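Local coordinates for protein MTH0777 (Methanothermobacter thermautotrophicus, PDB 1KJN) that is of unknown function but adopts a compact alpha/beta fold built on a six-stranded parallel sheet and belongs to the DUF1890 family, at residues T106-A115 against D130-H139. Residues are numbered along the deposited sequence; the frame is centred on the assembly and turned at random.
Sequences TLAIIFDRDA and DAEIIAARAH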
ATOM      1  N   THR A 106      -1.822  -0.315 -24.549  1.00 27.08           N
ATOM      2  CA  THR A 106      -2.388  -0.840 -23.319  1.00 30.49           C
ATOM      3  C   THR A 106      -1.541  -1.910 -22.625  1.00 32.60           C
ATOM      4  O   THR A 106      -0.910  -2.741 -23.280  1.00 27.15           O
ATOM      5  CB  THR A 106      -3.777  -1.430 -23.628  1.00 29.79           C
ATOM      6  OG1 THR A 106      -4.585  -0.423 -24.261  1.00 31.82           O
ATOM      7  CG2 THR A 106      -4.457  -1.927 -22.353  1.00 30.45           C
ATOM      8  N   LEU A 107      -1.611  -1.928 -21.295  1.00 29.87           N
ATOM      9  CA  LEU A 107      -0.853  -2.875 -20.500  1.00 27.99           C
ATOM     10  C   LEU A 107      -1.685  -3.524 -19.417  1.00 28.03           C
ATOM     11  O   LEU A 107      -2.342  -2.842 -18.623  1.00 27.54           O
ATOM     12  CB  LEU A 107       0.360  -2.187 -19.860  1.00 26.45           C
ATOM     13  CG  LEU A 107       1.140  -3.033 -18.846  1.00 27.07           C
ATOM     14  CD1 LEU A 107       1.764  -4.241 -19.534  1.00 27.10           C
ATOM     15  CD2 LEU A 107       2.202  -2.198 -18.141  1.00 20.41           C
ATOM     16  N   ALA A 108      -1.655  -4.852 -19.395  1.00 27.68           N
ATOM     17  CA  ALA A 108      -2.375  -5.611 -18.388  1.00 21.82           C
ATOM     18  C   ALA A 108      -1.354  -6.186 -17.431  1.00 25.18           C
ATOM     19  O   ALA A 108      -0.370  -6.779 -17.871  1.00 23.55           O
ATOM     20  CB  ALA A 108      -3.144  -6.712 -19.018  1.00 19.44           C
ATOM     21  N   ILE A 109      -1.576  -5.987 -16.130  1.00 20.48           N
ATOM     22  CA  ILE A 109      -0.684  -6.514 -15.093  1.00 20.99           C
ATOM     23  C   ILE A 109      -1.559  -7.513 -14.320  1.00 22.56           C
ATOM     24  O   ILE A 109      -2.449  -7.142 -13.535  1.00 23.66           O
ATOM     25  CB  ILE A 109      -0.143  -5.376 -14.203  1.00 20.71           C
ATOM     26  CG1 ILE A 109       0.811  -4.501 -15.030  1.00 19.14           C
ATOM     27  CG2 ILE A 109       0.574  -5.934 -12.958  1.00 18.94           C
ATOM     28  CD1 ILE A 109       1.273  -3.224 -14.354  1.00 21.65           C
ATOM     29  N   ILE A 110      -1.363  -8.778 -14.659  1.00 20.08           N
ATOM     30  CA  ILE A 110      -2.121  -9.885 -14.105  1.00 21.31           C
ATOM     31  C   ILE A 110      -1.417 -10.587 -12.963  1.00 23.28           C
ATOM     32  O   ILE A 110      -0.258 -10.970 -13.087  1.00 24.09           O
ATOM     33  CB  ILE A 110      -2.448 -10.889 -15.223  1.00 22.66           C
ATOM     34  CG1 ILE A 110      -3.235 -10.161 -16.324  1.00 23.46           C
ATOM     35  CG2 ILE A 110      -3.174 -12.114 -14.655  1.00 21.33           C
ATOM     36  CD1 ILE A 110      -3.553 -10.997 -17.552  1.00 26.39           C
ATOM     37  N   PHE A 111      -2.139 -10.783 -11.860  1.00 22.85           N
ATOM     38  CA  PHE A 111      -1.552 -11.432 -10.706  1.00 19.83           C
ATOM     39  C   PHE A 111      -2.527 -12.189  -9.827  1.00 21.98           C
ATOM     40  O   PHE A 111      -3.672 -11.787  -9.635  1.00 20.68           O
ATOM     41  CB  PHE A 111      -0.775 -10.418  -9.861  1.00 19.17           C
ATOM     42  CG  PHE A 111      -1.628  -9.331  -9.275  1.00 19.68           C
ATOM     43  CD1 PHE A 111      -2.088  -8.280 -10.072  1.00 22.18           C
ATOM     44  CD2 PHE A 111      -1.994  -9.368  -7.934  1.00 17.44           C
ATOM     45  CE1 PHE A 111      -2.909  -7.280  -9.542  1.00 26.59           C
ATOM     46  CE2 PHE A 111      -2.813  -8.379  -7.391  1.00 23.64           C
ATOM     47  CZ  PHE A 111      -3.273  -7.329  -8.197  1.00 24.18           C
ATOM     48  N   ASP A 112      -2.031 -13.300  -9.294  1.00 24.91           N
ATOM     49  CA  ASP A 112      -2.754 -14.176  -8.391  1.00 28.38           C
ATOM     50  C   ASP A 112      -1.723 -15.246  -8.004  1.00 28.81           C
ATOM     51  O   ASP A 112      -0.768 -15.485  -8.747  1.00 28.44           O
ATOM     52  CB  ASP A 112      -3.956 -14.810  -9.102  1.00 25.77           C
ATOM     53  CG  ASP A 112      -4.878 -15.541  -8.144  1.00 28.19           C
ATOM     54  OD1 ASP A 112      -5.880 -14.944  -7.713  1.00 30.55           O
ATOM     55  OD2 ASP A 112      -4.601 -16.708  -7.818  1.00 31.98           O
ATOM     56  N   ARG A 113      -1.886 -15.876  -6.848  1.00 32.02           N
ATOM     57  CA  ARG A 113      -0.934 -16.912  -6.439  1.00 37.30           C
ATOM     58  C   ARG A 113      -1.165 -18.238  -7.153  1.00 36.51           C
ATOM     59  O   ARG A 113      -0.255 -19.049  -7.285  1.00 40.52           O
ATOM     60  CB  ARG A 113      -0.956 -17.108  -4.925  1.00 37.90           C
ATOM     61  CG  ARG A 113      -0.188 -16.026  -4.184  1.00 41.64           C
ATOM     62  CD  ARG A 113       1.296 -16.021  -4.558  1.00 43.37           C
ATOM     63  NE  ARG A 113       1.995 -17.182  -4.013  1.00 50.64           N
ATOM     64  CZ  ARG A 113       3.300 -17.414  -4.143  1.00 52.04           C
ATOM     65  NH1 ARG A 113       4.079 -16.569  -4.810  1.00 46.94           N
ATOM     66  NH2 ARG A 113       3.829 -18.500  -3.593  1.00 55.42           N
ATOM     67  N   ASP A 114      -2.382 -18.439  -7.632  1.00 36.34           N
ATOM     68  CA  ASP A 114      -2.742 -19.664  -8.330  1.00 37.28           C
ATOM     69  C   ASP A 114      -2.393 -19.513  -9.813  1.00 35.79           C
ATOM     70  O   ASP A 114      -2.945 -18.649 -10.501  1.00 33.61           O
ATOM     71  CB  ASP A 114      -4.253 -19.915  -8.150  1.00 40.86           C
ATOM     72  CG  ASP A 114      -4.713 -21.284  -8.674  1.00 48.31           C
ATOM     73  OD1 ASP A 114      -4.176 -21.778  -9.688  1.00 42.76           O
ATOM     74  OD2 ASP A 114      -5.647 -21.862  -8.072  1.00 53.07           O
ATOM     75  N   ALA A 115      -1.480 -20.358 -10.294  1.00 35.92           N
ATOM     76  CA  ALA A 115      -1.065 -20.348 -11.703  1.00 35.08           C
ATOM     77  C   ALA A 115      -2.234 -20.586 -12.672  1.00 36.77           C
ATOM     78  O   ALA A 115      -2.269 -20.009 -13.755  1.00 39.00           O
ATOM     79  CB  ALA A 115       0.024 -21.387 -11.939  1.00 34.75           C
ATOM     80  N   ASP A 130      -5.672  -6.293 -27.445  1.00 45.52           N
ATOM     81  CA  ASP A 130      -4.423  -6.061 -28.145  1.00 48.22           C
ATOM     82  C   ASP A 130      -3.597  -5.344 -27.069  1.00 46.82           C
ATOM     83  O   ASP A 130      -3.436  -4.116 -27.105  1.00 50.31           O
ATOM     84  CB  ASP A 130      -4.678  -5.132 -29.341  1.00 51.59           C
ATOM     85  CG  ASP A 130      -3.414  -4.780 -30.104  1.00 55.78           C
ATOM     86  OD1 ASP A 130      -3.444  -3.792 -30.869  1.00 61.72           O
ATOM     87  OD2 ASP A 130      -2.392  -5.484 -29.955  1.00 57.76           O
ATOM     88  N   ALA A 131      -3.128  -6.101 -26.079  1.00 38.17           N
ATOM     89  CA  ALA A 131      -2.368  -5.504 -24.993  1.00 35.47           C
ATOM     90  C   ALA A 131      -1.135  -6.277 -24.596  1.00 34.83           C
ATOM     91  O   ALA A 131      -1.102  -7.502 -24.686  1.00 30.50           O
ATOM     92  CB  ALA A 131      -3.263  -5.324 -23.772  1.00 29.23           C
ATOM     93  N   GLU A 132      -0.135  -5.542 -24.123  1.00 31.98           N
ATOM     94  CA  GLU A 132       1.094  -6.141 -23.651  1.00 34.17           C
ATOM     95  C   GLU A 132       0.718  -6.684 -22.262  1.00 35.41           C
ATOM     96  O   GLU A 132      -0.028  -6.040 -21.515  1.00 33.67           O
ATOM     97  CB  GLU A 132       2.181  -5.073 -23.540  1.00 38.28           C
ATOM     98  CG  GLU A 132       3.578  -5.571 -23.883  1.00 50.75           C
ATOM     99  CD  GLU A 132       3.812  -5.658 -25.381  1.00 54.53           C
ATOM    100  OE1 GLU A 132       3.711  -4.613 -26.068  1.00 55.68           O
ATOM    101  OE2 GLU A 132       4.108  -6.767 -25.869  1.00 57.69           O
ATOM    102  N   ILE A 133       1.221  -7.867 -21.929  1.00 33.28           N
ATOM    103  CA  ILE A 133       0.901  -8.521 -20.668  1.00 32.82           C
ATOM    104  C   ILE A 133       2.070  -8.813 -19.718  1.00 29.84           C
ATOM    105  O   ILE A 133       3.125  -9.317 -20.129  1.00 31.43           O
ATOM    106  CB  ILE A 133       0.179  -9.863 -20.948  1.00 32.48           C
ATOM    107  CG1 ILE A 133      -1.105  -9.613 -21.745  1.00 32.14           C
ATOM    108  CG2 ILE A 133      -0.122 -10.599 -19.641  1.00 36.07           C
ATOM    109  CD1 ILE A 133      -1.777 -10.875 -22.249  1.00 30.40           C
ATOM    110  N   ILE A 134       1.875  -8.473 -18.447  1.00 28.78           N
ATOM    111  CA  ILE A 134       2.848  -8.767 -17.391  1.00 28.85           C
ATOM    112  C   ILE A 134       2.071  -9.629 -16.415  1.00 29.34           C
ATOM    113  O   ILE A 134       1.021  -9.208 -15.910  1.00 34.32           O
ATOM    114  CB  ILE A 134       3.334  -7.508 -16.642  1.00 30.85           C
ATOM    115  CG1 ILE A 134       4.324  -6.732 -17.504  1.00 29.03           C
ATOM    116  CG2 ILE A 134       4.043  -7.910 -15.335  1.00 31.37           C
ATOM    117  CD1 ILE A 134       4.747  -5.426 -16.884  1.00 32.37           C
ATOM    118  N   ALA A 135       2.541 -10.844 -16.182  1.00 26.16           N
ATOM    119  CA  ALA A 135       1.850 -11.732 -15.261  1.00 27.83           C
ATOM    120  C   ALA A 135       2.793 -12.375 -14.252  1.00 32.34           C
ATOM    121  O   ALA A 135       3.956 -12.658 -14.560  1.00 36.45           O
ATOM    122  CB  ALA A 135       1.089 -12.793 -16.033  1.00 25.72           C
ATOM    123  N   ALA A 136       2.299 -12.574 -13.034  1.00 30.55           N
ATOM    124  CA  ALA A 136       3.098 -13.196 -11.977  1.00 28.15           C
ATOM    125  C   ALA A 136       2.257 -13.706 -10.806  1.00 28.79           C
ATOM    126  O   ALA A 136       1.202 -13.147 -10.473  1.00 27.53           O
ATOM    127  CB  ALA A 136       4.160 -12.226 -11.476  1.00 22.49           C
ATOM    128  N   ARG A 137       2.725 -14.794 -10.210  1.00 25.14           N
ATOM    129  CA  ARG A 137       2.081 -15.405  -9.057  1.00 28.43           C
ATOM    130  C   ARG A 137       2.567 -14.627  -7.831  1.00 32.68           C
ATOM    131  O   ARG A 137       3.599 -14.950  -7.241  1.00 33.07           O
ATOM    132  CB  ARG A 137       2.485 -16.886  -8.947  1.00 27.52           C
ATOM    133  CG  ARG A 137       1.944 -17.783 -10.064  1.00 30.04           C
ATOM    134  CD  ARG A 137       2.635 -19.165 -10.117  1.00 32.64           C
ATOM    135  NE  ARG A 137       4.000 -19.074 -10.640  1.00 30.97           N
ATOM    136  CZ  ARG A 137       5.100 -19.413  -9.971  1.00 32.67           C
ATOM    137  NH1 ARG A 137       5.023 -19.884  -8.728  1.00 29.62           N
ATOM    138  NH2 ARG A 137       6.289 -19.239 -10.537  1.00 27.56           N
ATOM    139  N   ALA A 138       1.838 -13.582  -7.461  1.00 31.15           N
ATOM    140  CA  ALA A 138       2.239 -12.775  -6.318  1.00 32.34           C
ATOM    141  C   ALA A 138       1.059 -12.315  -5.482  1.00 34.65           C
ATOM    142  O   ALA A 138       0.027 -11.889  -6.017  1.00 37.97           O
ATOM    143  CB  ALA A 138       3.052 -11.547  -6.789  1.00 27.87           C
ATOM    144  N   HIS A 139       1.240 -12.354  -4.169  1.00 29.98           N
ATOM    145  CA  HIS A 139       0.212 -11.907  -3.250  1.00 30.97           C
ATOM    146  C   HIS A 139       0.745 -10.820  -2.316  1.00 27.18           C
ATOM    147  O   HIS A 139       0.207  -9.717  -2.280  1.00 31.99           O
ATOM    148  CB  HIS A 139      -0.322 -13.068  -2.431  1.00 34.25           C
ATOM    149  CG  HIS A 139      -1.366 -12.665  -1.442  1.00 40.07           C
ATOM    150  ND1 HIS A 139      -1.078 -12.427  -0.109  1.00 40.81           N
ATOM    151  CD2 HIS A 139      -2.693 -12.434  -1.584  1.00 33.69           C
ATOM    152  CE1 HIS A 139      -2.180 -12.067   0.517  1.00 42.51           C
ATOM    153  NE2 HIS A 139      -3.179 -12.061  -0.356  1.00 38.65           N
TER
HETATM  154  O   HOH W   1      -1.598  -1.834 -26.918  1.00 36.55           O
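Ala108 and Ile134 mark the middle of a parallel strand pair, 105-111 beside the sheet-edge strand 132-136, joined through helix 115-128 as a beta-alpha-beta crossover. Ile134 N gives a nearly straight bond to Ala108 O (2.9 Å), and Ile110 N returns one to Ile134 O (2.7 Å); the exchange runs from Glu132 N on Thr106 O to Ala136 N on Ile110 O.

Packing is tight along both faces of the pair. On one face Leu107, its CG anti to the backbone N (chi1 172°), brings CD1 against Glu132 O (3.2 Å) and on to Ile134 CG1 (4.1 Å), while Ile109 CG1 lies alongside Ile134 CB; Phe152 of helix 143-153 also touches Leu107 here. On the other face, Ile110 CD1 reaches back to Ile133 CG2 (4.0 Å), both residues touching helix 115-128, and Ile110 CB faces Ala135 CB.

Beyond Phe111 the strands fray: Asp112 N makes only a weak bond to Ala136 O (3.4 Å). In this more exposed part, Arg113, its chain bent at chi2 and chi3, lays CG against His139 CB and hooks NH1 onto Arg137 O (3.0 Å) from above the carbonyl plane, while Arg137 CD rests on Ala115 CB (3.9 Å). Asp112 OD2 accepts from Asp114 N in an Asx turn, just before Asp114 caps helix 115-128. At the pair's other end, a water links Thr106 N to Asp130 O.

The strand-paired part, with 105-111 its buried partner, thus joins apolar side chains and regular backbone bonds, whereas aliphatic arginine contacts and one bent bond probably hold the exposed end less firmly.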